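Local coordinates for 3-HSA hydroxylase, oxygenase (Rhodococcus sp., PDB 2RFQ), which hydroxylates the steroid-derived phenol 3-HSA at the ortho position, using reduced FMN and O2, in the bacterial breakdown of cholesterol, at residues L355-F358 against W359-A362; S77-G80 against S81-W84; G251-D254 against A255-H259; P244-G247 against M248-A252. All coordinates share one frame; numbering follows the deposited sequence.

Interaction 1: residues L355-F358 against W359-A362; sequences LQRF and WRDA. With 1PS (3-pyridinium-1-ylpropane-1-sulfonate), chain E.
The side chain of Gln356 lies alongside that of Arg360 one turn further along the helix, its amide oxygen at the edge of the guanidinium and the two planes 28° apart. Gln356 OE1 takes both nitrogens on one side of the guanidinium, accepting from Arg360 NE at 3.0 Å and from Arg360 NH2 at 3.0 Å. The oxygen lies almost in the guanidinium plane, whereas both donors meet it from the same face of the amide. This fit depends on the shape of the glutamine chain: CG sits between the backbone N and the carbonyl carbon (chi1 54°), and a bend at chi2 turns the amide along the helix. Gln356 NE2 is held by Thr353 O, which fixes the amide's rotation.

Helix 354-365 belongs to the C-terminal helical domain of the acyl-CoA dehydrogenase fold, and here the start of the helix meets a sulfonate group. Leu355 N donates to O3 of the bound 1PS at 3.0 Å, an approach that the helix dipole probably assists. Arg357 and Arg360 both form salt bridges to Glu31; Arg357 NH2 also donates to Gln28 OE1, and Arg360 NH1 to Val185 O. Next to them, Arg357 CG packs 3.6 Å from Asp361 OD2; Asp361 OD1 accepts from Leu187 N. Trp359 stacks on Phe341 and on Trp359 of a neighbouring subunit, and Phe358 packs against Met248 and Ala252 of helix 233-266.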
ATOM      1  N   LEU A 355       2.278 -13.783  19.226  1.00  6.87           N
ATOM      2  CA  LEU A 355       2.105 -12.980  18.013  1.00  7.21           C
ATOM      3  C   LEU A 355       3.432 -12.776  17.264  1.00  6.98           C
ATOM      4  O   LEU A 355       3.465 -12.892  16.002  1.00  8.16           O
ATOM      5  CB  LEU A 355       1.403 -11.670  18.326  1.00  8.00           C
ATOM      6  CG  LEU A 355       1.172 -10.678  17.197  1.00  7.53           C
ATOM      7  CD1 LEU A 355       0.296 -11.270  16.076  1.00  8.37           C
ATOM      8  CD2 LEU A 355       0.489  -9.417  17.775  1.00  7.60           C
ATOM      9  N   GLN A 356       4.513 -12.465  17.996  1.00  7.31           N
ATOM     10  CA  GLN A 356       5.825 -12.301  17.345  1.00  6.70           C
ATOM     11  C   GLN A 356       6.274 -13.621  16.691  1.00  6.84           C
ATOM     12  O   GLN A 356       6.991 -13.601  15.687  1.00  6.99           O
ATOM     13  CB  GLN A 356       6.898 -11.760  18.293  1.00  7.14           C
ATOM     14  CG  GLN A 356       7.071 -12.565  19.573  1.00  7.81           C
ATOM     15  CD  GLN A 356       8.081 -13.717  19.440  1.00  9.99           C
ATOM     16  OE1 GLN A 356       9.089 -13.600  18.740  1.00  8.56           O
ATOM     17  NE2 GLN A 356       7.836 -14.823  20.176  1.00  9.24           N
ATOM     18  N   ARG A 357       5.871 -14.753  17.284  1.00  6.32           N
ATOM     19  CA  ARG A 357       6.195 -16.063  16.685  1.00  6.38           C
ATOM     20  C   ARG A 357       5.459 -16.278  15.364  1.00  6.87           C
ATOM     21  O   ARG A 357       6.074 -16.699  14.382  1.00  6.91           O
ATOM     22  CB  ARG A 357       5.896 -17.203  17.660  1.00  6.53           C
ATOM     23  CG  ARG A 357       6.593 -18.496  17.244  1.00  6.92           C
ATOM     24  CD  ARG A 357       6.169 -19.634  18.130  1.00  8.27           C
ATOM     25  NE  ARG A 357       6.592 -19.406  19.507  1.00 10.07           N
ATOM     26  CZ  ARG A 357       5.773 -19.146  20.520  1.00  9.98           C
ATOM     27  NH1 ARG A 357       4.459 -19.098  20.333  1.00  9.42           N
ATOM     28  NH2 ARG A 357       6.280 -18.958  21.738  1.00 10.21           N
ATOM     29  N   PHE A 358       4.142 -16.020  15.330  1.00  6.50           N
ATOM     30  CA  PHE A 358       3.398 -16.142  14.075  1.00  6.29           C
ATOM     31  C   PHE A 358       3.985 -15.219  13.023  1.00  7.09           C
ATOM     32  O   PHE A 358       4.041 -15.568  11.843  1.00  7.39           O
ATOM     33  CB  PHE A 358       1.941 -15.778  14.307  1.00  6.28           C
ATOM     34  CG  PHE A 358       1.138 -16.853  15.031  1.00  6.87           C
ATOM     35  CD1 PHE A 358       1.030 -18.158  14.508  1.00  9.21           C
ATOM     36  CD2 PHE A 358       0.440 -16.534  16.200  1.00  6.77           C
ATOM     37  CE1 PHE A 358       0.245 -19.128  15.161  1.00  8.53           C
ATOM     38  CE2 PHE A 358      -0.325 -17.499  16.880  1.00  7.86           C
ATOM     39  CZ  PHE A 358      -0.438 -18.798  16.342  1.00  7.52           C
ATOM     40  N   TRP A 359       4.430 -14.039  13.465  1.00  6.76           N
ATOM     41  CA  TRP A 359       5.034 -13.039  12.563  1.00  7.03           C
ATOM     42  C   TRP A 359       6.302 -13.599  11.924  1.00  6.52           C
ATOM     43  O   TRP A 359       6.414 -13.636  10.701  1.00  6.37           O
ATOM     44  CB  TRP A 359       5.289 -11.735  13.366  1.00  7.01           C
ATOM     45  CG  TRP A 359       5.941 -10.616  12.617  1.00  5.88           C
ATOM     46  CD1 TRP A 359       5.434  -9.900  11.551  1.00  7.91           C
ATOM     47  CD2 TRP A 359       7.237 -10.090  12.880  1.00  7.59           C
ATOM     48  NE1 TRP A 359       6.355  -8.944  11.141  1.00  8.21           N
ATOM     49  CE2 TRP A 359       7.466  -9.040  11.940  1.00  7.98           C
ATOM     50  CE3 TRP A 359       8.231 -10.396  13.820  1.00  8.37           C
ATOM     51  CZ2 TRP A 359       8.654  -8.277  11.943  1.00  9.48           C
ATOM     52  CZ3 TRP A 359       9.422  -9.640  13.813  1.00  9.53           C
ATOM     53  CH2 TRP A 359       9.622  -8.621  12.875  1.00  9.12           C
ATOM     54  N   ARG A 360       7.241 -14.078  12.744  1.00  6.66           N
ATOM     55  CA  ARG A 360       8.477 -14.650  12.188  1.00  5.86           C
ATOM     56  C   ARG A 360       8.205 -15.881  11.357  1.00  5.95           C
ATOM     57  O   ARG A 360       8.796 -16.076  10.276  1.00  6.19           O
ATOM     58  CB  ARG A 360       9.445 -14.986  13.310  1.00  6.21           C
ATOM     59  CG  ARG A 360      10.045 -13.705  13.939  1.00  7.40           C
ATOM     60  CD  ARG A 360      11.036 -14.056  15.057  1.00  8.07           C
ATOM     61  NE  ARG A 360      10.377 -14.647  16.227  1.00  8.46           N
ATOM     62  CZ  ARG A 360      10.363 -15.945  16.535  1.00  8.06           C
ATOM     63  NH1 ARG A 360      10.965 -16.850  15.757  1.00  9.13           N
ATOM     64  NH2 ARG A 360       9.728 -16.352  17.624  1.00 10.29           N
ATOM     65  N   ASP A 361       7.291 -16.713  11.856  1.00  6.89           N
ATOM     66  CA  ASP A 361       6.937 -17.958  11.153  1.00  6.29           C
ATOM     67  C   ASP A 361       6.365 -17.713   9.742  1.00  6.80           C
ATOM     68  O   ASP A 361       6.737 -18.412   8.783  1.00  7.19           O
ATOM     69  CB  ASP A 361       5.946 -18.760  11.994  1.00  7.84           C
ATOM     70  CG  ASP A 361       6.599 -19.462  13.185  1.00  8.08           C
ATOM     71  OD1 ASP A 361       7.840 -19.447  13.342  1.00  7.06           O
ATOM     72  OD2 ASP A 361       5.844 -20.021  14.023  1.00  8.15           O
ATOM     73  N   ALA A 362       5.447 -16.748   9.638  1.00  6.35           N
ATOM     74  CA  ALA A 362       4.811 -16.428   8.336  1.00  6.92           C
ATOM     75  C   ALA A 362       5.851 -15.871   7.382  1.00  7.31           C
ATOM     76  O   ALA A 362       5.888 -16.237   6.202  1.00  7.07           O
ATOM     77  CB  ALA A 362       3.637 -15.446   8.523  1.00  7.18           C
TER
HETATM   78  N1  1PS E 392       2.138 -10.449  26.031  1.00 33.19           N
HETATM   79  C1  1PS E 392       3.355  -9.913  26.294  1.00 33.64           C
HETATM   80  C2  1PS E 392       4.090 -10.322  27.409  1.00 34.01           C
HETATM   81  C3  1PS E 392       1.599 -11.383  26.842  1.00 33.84           C
HETATM   82  C4  1PS E 392       2.289 -11.825  27.977  1.00 34.70           C
HETATM   83  C5  1PS E 392       3.550 -11.289  28.258  1.00 33.90           C
HETATM   84  C6  1PS E 392       1.371 -10.005  24.853  1.00 32.18           C
HETATM   85  C7  1PS E 392       2.003 -10.486  23.546  1.00 28.26           C
HETATM   86  C8  1PS E 392       1.108 -10.168  22.347  1.00 27.58           C
HETATM   87  S1  1PS E 392       0.037 -11.416  22.000  1.00 29.07           S
HETATM   88  O1  1PS E 392      -0.907 -10.840  21.005  1.00 23.44           O
HETATM   89  O2  1PS E 392      -0.729 -11.840  23.203  1.00 28.85           O
HETATM   90  O3  1PS E 392       0.817 -12.598  21.516  1.00 22.05           O

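Interaction 2: residues S77-G80 against S81-W84; sequences SACG and STGW
Cys79 O accepts the backbone N-H of Gly83 at 2.9 Å, and Gly80 O takes that of Trp84 at the same separation of 2.9 Å between O and N. These are the first backbone bonds of helix 80-96, and the side chain of Cys79 adds a capping bond. Its thiol turns back over the opening turn, where SG accepts from Thr82 N at 3.4 Å; the bond is fairly straight, with an N-H...S angle of 161°. The extended backbone of Cys79, together with SG lying opposite the backbone N about the CA-CB bond (chi1 173°), brings the sulfur to the N-H of Thr82.

Cys79 is thus the N-cap of the helix, with sulfur in the place more often taken by a serine, threonine or aspartate oxygen. Thr82 adds a side-chain contact: its OG1 lies 3.1 Å from Cys79 SG, and its CB packs 3.8 Å from Cys79 CB. The turn belongs to the N-terminal helical domain of the acyl-CoA dehydrogenase fold and is buried. Two residues on, Trp84, an FMN-binding residue by similarity to relatives, swings its indole away from the cap. That indole packs on Pro244, Ile245 and Met248 of helix 233-266, and NE1 makes a weak hydrogen bond to Ser143 OG, another predicted FMN ligand.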
ATOM      1  N   SER A  77      -3.033 -22.593  13.072  1.00  7.11           N
ATOM      2  CA  SER A  77      -3.523 -21.509  13.924  1.00  7.79           C
ATOM      3  C   SER A  77      -3.078 -21.655  15.393  1.00  7.70           C
ATOM      4  O   SER A  77      -3.189 -20.695  16.175  1.00  7.96           O
ATOM      5  CB  SER A  77      -5.043 -21.396  13.832  1.00  7.79           C
ATOM      6  OG  SER A  77      -5.702 -22.435  14.544  1.00  8.40           O
ATOM      7  N   ALA A  78      -2.683 -22.878  15.761  1.00  7.31           N
ATOM      8  CA  ALA A  78      -2.151 -23.174  17.113  1.00  8.14           C
ATOM      9  C   ALA A  78      -0.625 -23.126  17.185  1.00  7.90           C
ATOM     10  O   ALA A  78      -0.062 -22.625  18.162  1.00  7.73           O
ATOM     11  CB  ALA A  78      -2.648 -24.520  17.613  1.00  8.22           C
ATOM     12  N   CYS A  79       0.040 -23.658  16.164  1.00  7.59           N
ATOM     13  CA  CYS A  79       1.500 -23.684  16.148  1.00  8.01           C
ATOM     14  C   CYS A  79       1.911 -23.636  14.679  1.00  7.42           C
ATOM     15  O   CYS A  79       1.574 -24.561  13.911  1.00  8.24           O
ATOM     16  CB  CYS A  79       2.016 -24.945  16.822  1.00  7.33           C
ATOM     17  SG  CYS A  79       3.840 -25.128  16.640  1.00  8.82           S
ATOM     18  N   GLY A  80       2.587 -22.547  14.289  1.00  7.30           N
ATOM     19  CA  GLY A  80       2.951 -22.359  12.890  1.00  7.75           C
ATOM     20  C   GLY A  80       3.825 -23.481  12.361  1.00  7.57           C
ATOM     21  O   GLY A  80       3.598 -24.003  11.256  1.00  8.52           O
ATOM     22  N   SER A  81       4.862 -23.832  13.120  1.00  7.63           N
ATOM     23  CA  SER A  81       5.737 -24.935  12.709  1.00  8.09           C
ATOM     24  C   SER A  81       5.009 -26.274  12.597  1.00  8.01           C
ATOM     25  O   SER A  81       5.218 -27.025  11.627  1.00  7.86           O
ATOM     26  CB  SER A  81       6.958 -25.076  13.637  1.00  7.63           C
ATOM     27  OG  SER A  81       7.847 -23.966  13.511  1.00  9.62           O
ATOM     28  N   THR A  82       4.172 -26.591  13.583  1.00  7.93           N
ATOM     29  CA  THR A  82       3.430 -27.853  13.530  1.00  8.18           C
ATOM     30  C   THR A  82       2.492 -27.859  12.324  1.00  8.45           C
ATOM     31  O   THR A  82       2.399 -28.865  11.611  1.00  9.01           O
ATOM     32  CB  THR A  82       2.664 -28.103  14.839  1.00  9.10           C
ATOM     33  OG1 THR A  82       3.608 -28.110  15.922  1.00  7.79           O
ATOM     34  CG2 THR A  82       2.001 -29.483  14.810  1.00  8.51           C
ATOM     35  N   GLY A  83       1.851 -26.720  12.062  1.00  8.69           N
ATOM     36  CA  GLY A  83       0.948 -26.603  10.905  1.00  8.68           C
ATOM     37  C   GLY A  83       1.683 -26.773   9.584  1.00  8.66           C
ATOM     38  O   GLY A  83       1.197 -27.460   8.671  1.00  9.49           O
ATOM     39  N   TRP A  84       2.865 -26.162   9.502  1.00  8.05           N
ATOM     40  CA  TRP A  84       3.700 -26.265   8.306  1.00  8.79           C
ATOM     41  C   TRP A  84       4.103 -27.707   8.037  1.00  9.02           C
ATOM     42  O   TRP A  84       3.929 -28.217   6.915  1.00  9.49           O
ATOM     43  CB  TRP A  84       4.942 -25.415   8.499  1.00  9.10           C
ATOM     44  CG  TRP A  84       5.875 -25.317   7.313  1.00  9.28           C
ATOM     45  CD1 TRP A  84       7.003 -26.056   7.098  1.00 10.28           C
ATOM     46  CD2 TRP A  84       5.768 -24.405   6.193  1.00  9.89           C
ATOM     47  NE1 TRP A  84       7.620 -25.646   5.924  1.00 10.90           N
ATOM     48  CE2 TRP A  84       6.880 -24.635   5.360  1.00  9.55           C
ATOM     49  CE3 TRP A  84       4.842 -23.403   5.833  1.00  7.95           C
ATOM     50  CZ2 TRP A  84       7.082 -23.911   4.164  1.00 10.64           C
ATOM     51  CZ3 TRP A  84       5.033 -22.683   4.660  1.00  8.82           C
ATOM     52  CH2 TRP A  84       6.149 -22.940   3.840  1.00  9.51           C
TER

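Interaction 3: residues G251-D254 against A255-H259. With 1PS (3-pyridinium-1-ylpropane-1-sulfonate), chain E.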
ATOM      1  N   GLY A 251      -4.458 -17.600  13.694  1.00  7.68           N
ATOM      2  CA  GLY A 251      -3.947 -17.757  15.063  1.00  7.52           C
ATOM      3  C   GLY A 251      -3.464 -16.426  15.606  1.00  7.90           C
ATOM      4  O   GLY A 251      -3.755 -16.078  16.761  1.00  8.63           O
ATOM      5  N   ALA A 252      -2.735 -15.692  14.766  1.00  7.80           N
ATOM      6  CA  ALA A 252      -2.221 -14.373  15.141  1.00  8.49           C
ATOM      7  C   ALA A 252      -3.387 -13.434  15.444  1.00  8.24           C
ATOM      8  O   ALA A 252      -3.363 -12.673  16.434  1.00  8.82           O
ATOM      9  CB  ALA A 252      -1.365 -13.806  14.027  1.00  8.39           C
ATOM     10  N   TYR A 253      -4.394 -13.462  14.575  1.00  7.66           N
ATOM     11  CA  TYR A 253      -5.590 -12.620  14.771  1.00  7.63           C
ATOM     12  C   TYR A 253      -6.284 -12.923  16.112  1.00  8.80           C
ATOM     13  O   TYR A 253      -6.558 -12.015  16.917  1.00  9.33           O
ATOM     14  CB  TYR A 253      -6.551 -12.840  13.600  1.00  7.53           C
ATOM     15  CG  TYR A 253      -7.776 -11.982  13.755  1.00  6.78           C
ATOM     16  CD1 TYR A 253      -7.757 -10.641  13.366  1.00  6.80           C
ATOM     17  CD2 TYR A 253      -8.935 -12.495  14.347  1.00  8.59           C
ATOM     18  CE1 TYR A 253      -8.891  -9.833  13.552  1.00  7.19           C
ATOM     19  CE2 TYR A 253     -10.094 -11.687  14.524  1.00  7.53           C
ATOM     20  CZ  TYR A 253     -10.040 -10.362  14.131  1.00  7.83           C
ATOM     21  OH  TYR A 253     -11.164  -9.570  14.301  1.00  9.43           O
ATOM     22  N   ASP A 254      -6.532 -14.198  16.369  1.00  8.42           N
ATOM     23  CA  ASP A 254      -7.238 -14.589  17.592  1.00  9.65           C
ATOM     24  C   ASP A 254      -6.414 -14.216  18.821  1.00  9.70           C
ATOM     25  O   ASP A 254      -6.980 -13.724  19.807  1.00 10.29           O
ATOM     26  CB  ASP A 254      -7.518 -16.088  17.571  1.00  9.85           C
ATOM     27  CG  ASP A 254      -8.614 -16.470  16.590  1.00 12.23           C
ATOM     28  OD1 ASP A 254      -9.413 -15.600  16.126  1.00 11.71           O
ATOM     29  OD2 ASP A 254      -8.681 -17.684  16.276  1.00 14.53           O
ATOM     30  N   ALA A 255      -5.094 -14.426  18.767  1.00  9.65           N
ATOM     31  CA  ALA A 255      -4.217 -14.125  19.917  1.00 10.38           C
ATOM     32  C   ALA A 255      -4.275 -12.619  20.177  1.00 10.08           C
ATOM     33  O   ALA A 255      -4.465 -12.177  21.322  1.00 10.84           O
ATOM     34  CB  ALA A 255      -2.754 -14.583  19.645  1.00  9.88           C
ATOM     35  N   HIS A 256      -4.170 -11.845  19.101  1.00  9.58           N
ATOM     36  CA  HIS A 256      -4.188 -10.380  19.199  1.00  9.47           C
ATOM     37  C   HIS A 256      -5.501  -9.866  19.745  1.00  9.65           C
ATOM     38  O   HIS A 256      -5.528  -9.082  20.704  1.00  9.80           O
ATOM     39  CB  HIS A 256      -3.911  -9.761  17.820  1.00  9.67           C
ATOM     40  CG  HIS A 256      -4.001  -8.263  17.798  1.00 10.39           C
ATOM     41  ND1 HIS A 256      -3.025  -7.451  18.340  1.00 12.20           N
ATOM     42  CD2 HIS A 256      -4.942  -7.434  17.283  1.00  9.38           C
ATOM     43  CE1 HIS A 256      -3.360  -6.183  18.151  1.00 10.65           C
ATOM     44  NE2 HIS A 256      -4.516  -6.148  17.503  1.00 11.11           N
ATOM     45  N   VAL A 257      -6.609 -10.329  19.173  1.00  9.80           N
ATOM     46  CA  VAL A 257      -7.927  -9.860  19.649  1.00  9.90           C
ATOM     47  C   VAL A 257      -8.217 -10.286  21.098  1.00 10.50           C
ATOM     48  O   VAL A 257      -8.777  -9.498  21.869  1.00 10.42           O
ATOM     49  CB  VAL A 257      -9.058 -10.250  18.674  1.00 10.16           C
ATOM     50  CG1 VAL A 257     -10.468  -9.927  19.257  1.00 10.36           C
ATOM     51  CG2 VAL A 257      -8.846  -9.551  17.341  1.00  8.17           C
ATOM     52  N   GLU A 258      -7.812 -11.501  21.478  1.00 11.48           N
ATOM     53  CA  GLU A 258      -7.982 -11.941  22.879  1.00 13.05           C
ATOM     54  C   GLU A 258      -7.213 -11.041  23.833  1.00 13.10           C
ATOM     55  O   GLU A 258      -7.779 -10.537  24.812  1.00 13.53           O
ATOM     56  CB  GLU A 258      -7.534 -13.387  23.054  1.00 12.63           C
ATOM     57  CG  GLU A 258      -7.556 -13.863  24.520  1.00 17.76           C
ATOM     58  CD  GLU A 258      -7.177 -15.316  24.623  1.00 24.75           C
ATOM     59  OE1 GLU A 258      -5.973 -15.630  24.522  1.00 27.87           O
ATOM     60  OE2 GLU A 258      -8.093 -16.148  24.787  1.00 29.81           O
ATOM     61  N   HIS A 259      -5.945 -10.788  23.524  1.00 13.00           N
ATOM     62  CA  HIS A 259      -5.117  -9.962  24.395  1.00 13.80           C
ATOM     63  C   HIS A 259      -5.615  -8.514  24.426  1.00 13.45           C
ATOM     64  O   HIS A 259      -5.789  -7.931  25.506  1.00 13.61           O
ATOM     65  CB  HIS A 259      -3.662 -10.014  23.967  1.00 13.95           C
ATOM     66  CG  HIS A 259      -2.761  -9.231  24.860  1.00 16.03           C
ATOM     67  ND1 HIS A 259      -2.309  -9.724  26.066  1.00 18.74           N
ATOM     68  CD2 HIS A 259      -2.260  -7.976  24.750  1.00 18.29           C
ATOM     69  CE1 HIS A 259      -1.543  -8.816  26.647  1.00 18.49           C
ATOM     70  NE2 HIS A 259      -1.504  -7.744  25.875  1.00 18.49           N
TER
HETATM   71  N1  1PS E 392       2.138 -10.449  26.031  1.00 33.19           N
HETATM   72  C1  1PS E 392       3.355  -9.913  26.294  1.00 33.64           C
HETATM   73  C2  1PS E 392       4.090 -10.322  27.409  1.00 34.01           C
HETATM   74  C3  1PS E 392       1.599 -11.383  26.842  1.00 33.84           C
HETATM   75  C4  1PS E 392       2.289 -11.825  27.977  1.00 34.70           C
HETATM   76  C5  1PS E 392       3.550 -11.289  28.258  1.00 33.90           C
HETATM   77  C6  1PS E 392       1.371 -10.005  24.853  1.00 32.18           C
HETATM   78  C7  1PS E 392       2.003 -10.486  23.546  1.00 28.26           C
HETATM   79  C8  1PS E 392       1.108 -10.168  22.347  1.00 27.58           C
HETATM   80  S1  1PS E 392       0.037 -11.416  22.000  1.00 29.07           S
HETATM   81  O1  1PS E 392      -0.907 -10.840  21.005  1.00 23.44           O
HETATM   82  O2  1PS E 392      -0.729 -11.840  23.203  1.00 28.85           O
HETATM   83  O3  1PS E 392       0.817 -12.598  21.516  1.00 22.05           O
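Val257 lays one methyl over a face of the Tyr253 ring, one turn back along helix 233-266. The branch that does the touching is CG2, which stands 3.8 Å from the centroid of the Tyr253 ring and 21° off its normal, a CH-pi contact. It is displaced toward the phenol end, so the shortest approach, 3.5 Å, is between Val257 CG2 and Tyr253 CZ. With the tyrosine CG turned opposite its own backbone N (chi1 -179°), the ring runs out across the valine branch. The phenol oxygen is held from outside: Tyr253 OH is hydrogen-bonded to Glu384 and Tyr380 of a third subunit, and Val257 packs on that same Glu384. The methyl and the two polar partners probably limit the ring's movement at this subunit interface.

Backbone bonds bind the turn together, the straightest from Val257 N to Tyr253 O at 2.8 Å. His256 turns into the protein, onto Ile283 and Leu340, whereas His259 reaches the ligand. A face of the His259 imidazole lies under C6 of the bound 1PS, 3.6 Å from His259 CE1, while His259 CB approaches sulfonate O2 at 3.5 Å. Ala255, His256 and His259 form one wall of the pocket occupied by this sulfonate compound. Thr347, which also lines it, is a predicted FMN ligand, consistent with a pocket that adjoins the flavin site.

Interaction 4: residues P244-G247 against M248-A252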
ATOM      1  N   PRO A 244      -1.044 -23.301   5.551  1.00  6.29           N
ATOM      2  CA  PRO A 244      -0.540 -23.100   6.926  1.00  5.98           C
ATOM      3  C   PRO A 244      -0.246 -21.627   7.227  1.00  6.43           C
ATOM      4  O   PRO A 244      -0.444 -21.191   8.337  1.00  6.71           O
ATOM      5  CB  PRO A 244       0.719 -23.982   7.002  1.00  6.48           C
ATOM      6  CG  PRO A 244       1.117 -24.248   5.570  1.00  7.11           C
ATOM      7  CD  PRO A 244      -0.117 -24.108   4.723  1.00  6.52           C
ATOM      8  N   ILE A 245       0.176 -20.860   6.223  1.00  5.94           N
ATOM      9  CA  ILE A 245       0.438 -19.437   6.460  1.00  6.54           C
ATOM     10  C   ILE A 245      -0.871 -18.703   6.735  1.00  6.77           C
ATOM     11  O   ILE A 245      -0.948 -17.876   7.655  1.00  6.79           O
ATOM     12  CB  ILE A 245       1.245 -18.822   5.329  1.00  6.48           C
ATOM     13  CG1 ILE A 245       2.597 -19.553   5.222  1.00  6.51           C
ATOM     14  CG2 ILE A 245       1.445 -17.333   5.576  1.00  6.94           C
ATOM     15  CD1 ILE A 245       3.424 -19.173   3.945  1.00  8.01           C
ATOM     16  N   VAL A 246      -1.904 -19.001   5.937  1.00  6.46           N
ATOM     17  CA  VAL A 246      -3.251 -18.510   6.247  1.00  6.92           C
ATOM     18  C   VAL A 246      -3.668 -18.897   7.692  1.00  6.43           C
ATOM     19  O   VAL A 246      -4.139 -18.057   8.458  1.00  6.56           O
ATOM     20  CB  VAL A 246      -4.284 -18.966   5.193  1.00  7.74           C
ATOM     21  CG1 VAL A 246      -5.700 -18.531   5.602  1.00  9.19           C
ATOM     22  CG2 VAL A 246      -3.894 -18.361   3.832  1.00  8.03           C
ATOM     23  N   GLY A 247      -3.479 -20.160   8.062  1.00  6.00           N
ATOM     24  CA  GLY A 247      -3.781 -20.614   9.433  1.00  6.31           C
ATOM     25  C   GLY A 247      -3.004 -19.829  10.495  1.00  6.90           C
ATOM     26  O   GLY A 247      -3.572 -19.468  11.533  1.00  6.52           O
HETATM   27  N   MSE A 248      -1.724 -19.563  10.237  1.00  6.94           N
HETATM   28  CA  MSE A 248      -0.909 -18.733  11.135  1.00  7.92           C
HETATM   29  C   MSE A 248      -1.564 -17.361  11.332  1.00  6.85           C
HETATM   30  O   MSE A 248      -1.580 -16.828  12.456  1.00  7.52           O
HETATM   31  CB  MSE A 248       0.525 -18.600  10.603  1.00  7.22           C
HETATM   32  CG  MSE A 248       1.301 -19.897  10.750  1.00  7.02           C
HETATM   33 SE   MSE A 248       3.038 -19.589   9.843  1.00 13.92          SE
HETATM   34  CE  MSE A 248       3.227 -21.328   8.909  1.00  8.40           C
ATOM     35  N   ALA A 249      -2.161 -16.826  10.263  1.00  6.49           N
ATOM     36  CA  ALA A 249      -2.797 -15.511  10.331  1.00  6.63           C
ATOM     37  C   ALA A 249      -4.048 -15.580  11.211  1.00  6.76           C
ATOM     38  O   ALA A 249      -4.305 -14.660  12.022  1.00  7.30           O
ATOM     39  CB  ALA A 249      -3.092 -14.985   8.902  1.00  6.77           C
ATOM     40  N   TYR A 250      -4.828 -16.654  11.077  1.00  6.42           N
ATOM     41  CA  TYR A 250      -5.989 -16.844  11.968  1.00  7.75           C
ATOM     42  C   TYR A 250      -5.545 -16.875  13.436  1.00  7.52           C
ATOM     43  O   TYR A 250      -6.159 -16.230  14.320  1.00  7.73           O
ATOM     44  CB  TYR A 250      -6.761 -18.121  11.635  1.00  7.29           C
ATOM     45  CG  TYR A 250      -7.756 -17.966  10.501  1.00  8.33           C
ATOM     46  CD1 TYR A 250      -7.366 -18.179   9.190  1.00  8.71           C
ATOM     47  CD2 TYR A 250      -9.066 -17.562  10.745  1.00  9.93           C
ATOM     48  CE1 TYR A 250      -8.280 -18.067   8.129  1.00  8.69           C
ATOM     49  CE2 TYR A 250      -9.994 -17.418   9.690  1.00  9.12           C
ATOM     50  CZ  TYR A 250      -9.565 -17.666   8.378  1.00  7.88           C
ATOM     51  OH  TYR A 250     -10.445 -17.535   7.324  1.00  9.51           O
ATOM     52  N   GLY A 251      -4.458 -17.600  13.694  1.00  7.68           N
ATOM     53  CA  GLY A 251      -3.947 -17.757  15.063  1.00  7.52           C
ATOM     54  C   GLY A 251      -3.464 -16.426  15.606  1.00  7.90           C
ATOM     55  O   GLY A 251      -3.755 -16.078  16.761  1.00  8.63           O
ATOM     56  N   ALA A 252      -2.735 -15.692  14.766  1.00  7.80           N
ATOM     57  CA  ALA A 252      -2.221 -14.373  15.141  1.00  8.49           C
ATOM     58  C   ALA A 252      -3.387 -13.434  15.444  1.00  8.24           C
ATOM     59  O   ALA A 252      -3.363 -12.673  16.434  1.00  8.82           O
ATOM     60  CB  ALA A 252      -1.365 -13.806  14.027  1.00  8.39           C
TER
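The Tyr250 ring meets Val246 at its edge, with Val246 CG1 near the ring plane and 3.6 Å from Tyr250 CE1. Val246 O lies at the same rim, 3.3 Å from Tyr250 CD1, and Gly247 CA is also near the ring plane. The ring makes a cation-pi contact with Arg73, and Ile290 and Trp294 of helix 277-309 pack on the tyrosine. Val246 and Tyr250 lie side by side and point the same way. The tyrosine CG stands opposite the carbonyl carbon (chi1 -83°), which brings the ring edge back over the preceding turn.

Elsewhere on the turn, the long selenomethionine chain of Met248 folds back along the helix. Met248 CG comes within 3.2 Å of Pro244 O, and a bend at chi3 leaves CE 4.1 Å from Pro244 CB and 4.1 Å from Ile245 CG1. Beyond the turn, Met248 also packs on Asp361 of helix 354-365.

Pro244 has no N-H to bond to the turn before, and helix 233-266 is kinked there. Its carbonyl is nevertheless well used, accepting from Met248 N at 2.8 Å. Ala249 N is shared between two carbonyls, the main bond going to Ile245 O at 3.1 Å and a weak one to Val246 O. Contacts between the side chains here are apolar, so the hydrogen bonding within the turn is carried by the backbone, while apolar side chains pack it against the surrounding helices.

How the interactions relate
Interactions 3 and 4 follow one another on helix 233-266 and share Gly251 and Ala252, yet differ in setting: interaction 4 is buried among helices, whereas interaction 3 is partly exposed and reaches a subunit interface and the 1PS pocket. Interaction 1, also buried, lies against both, with Phe358 CD1 3.6 Å from Met248 O and Phe358 CD2 3.6 Å from Ala252 N; it meets the same sulfonate as interaction 3. Interaction 2, buried too, brings in the N-terminal domain, Ser77 CB packing 3.3 Å from Gly247 O. Charged and amide groups dominate interaction 1, a thiol cap interaction 2, and apolar or CH-pi packing the other two.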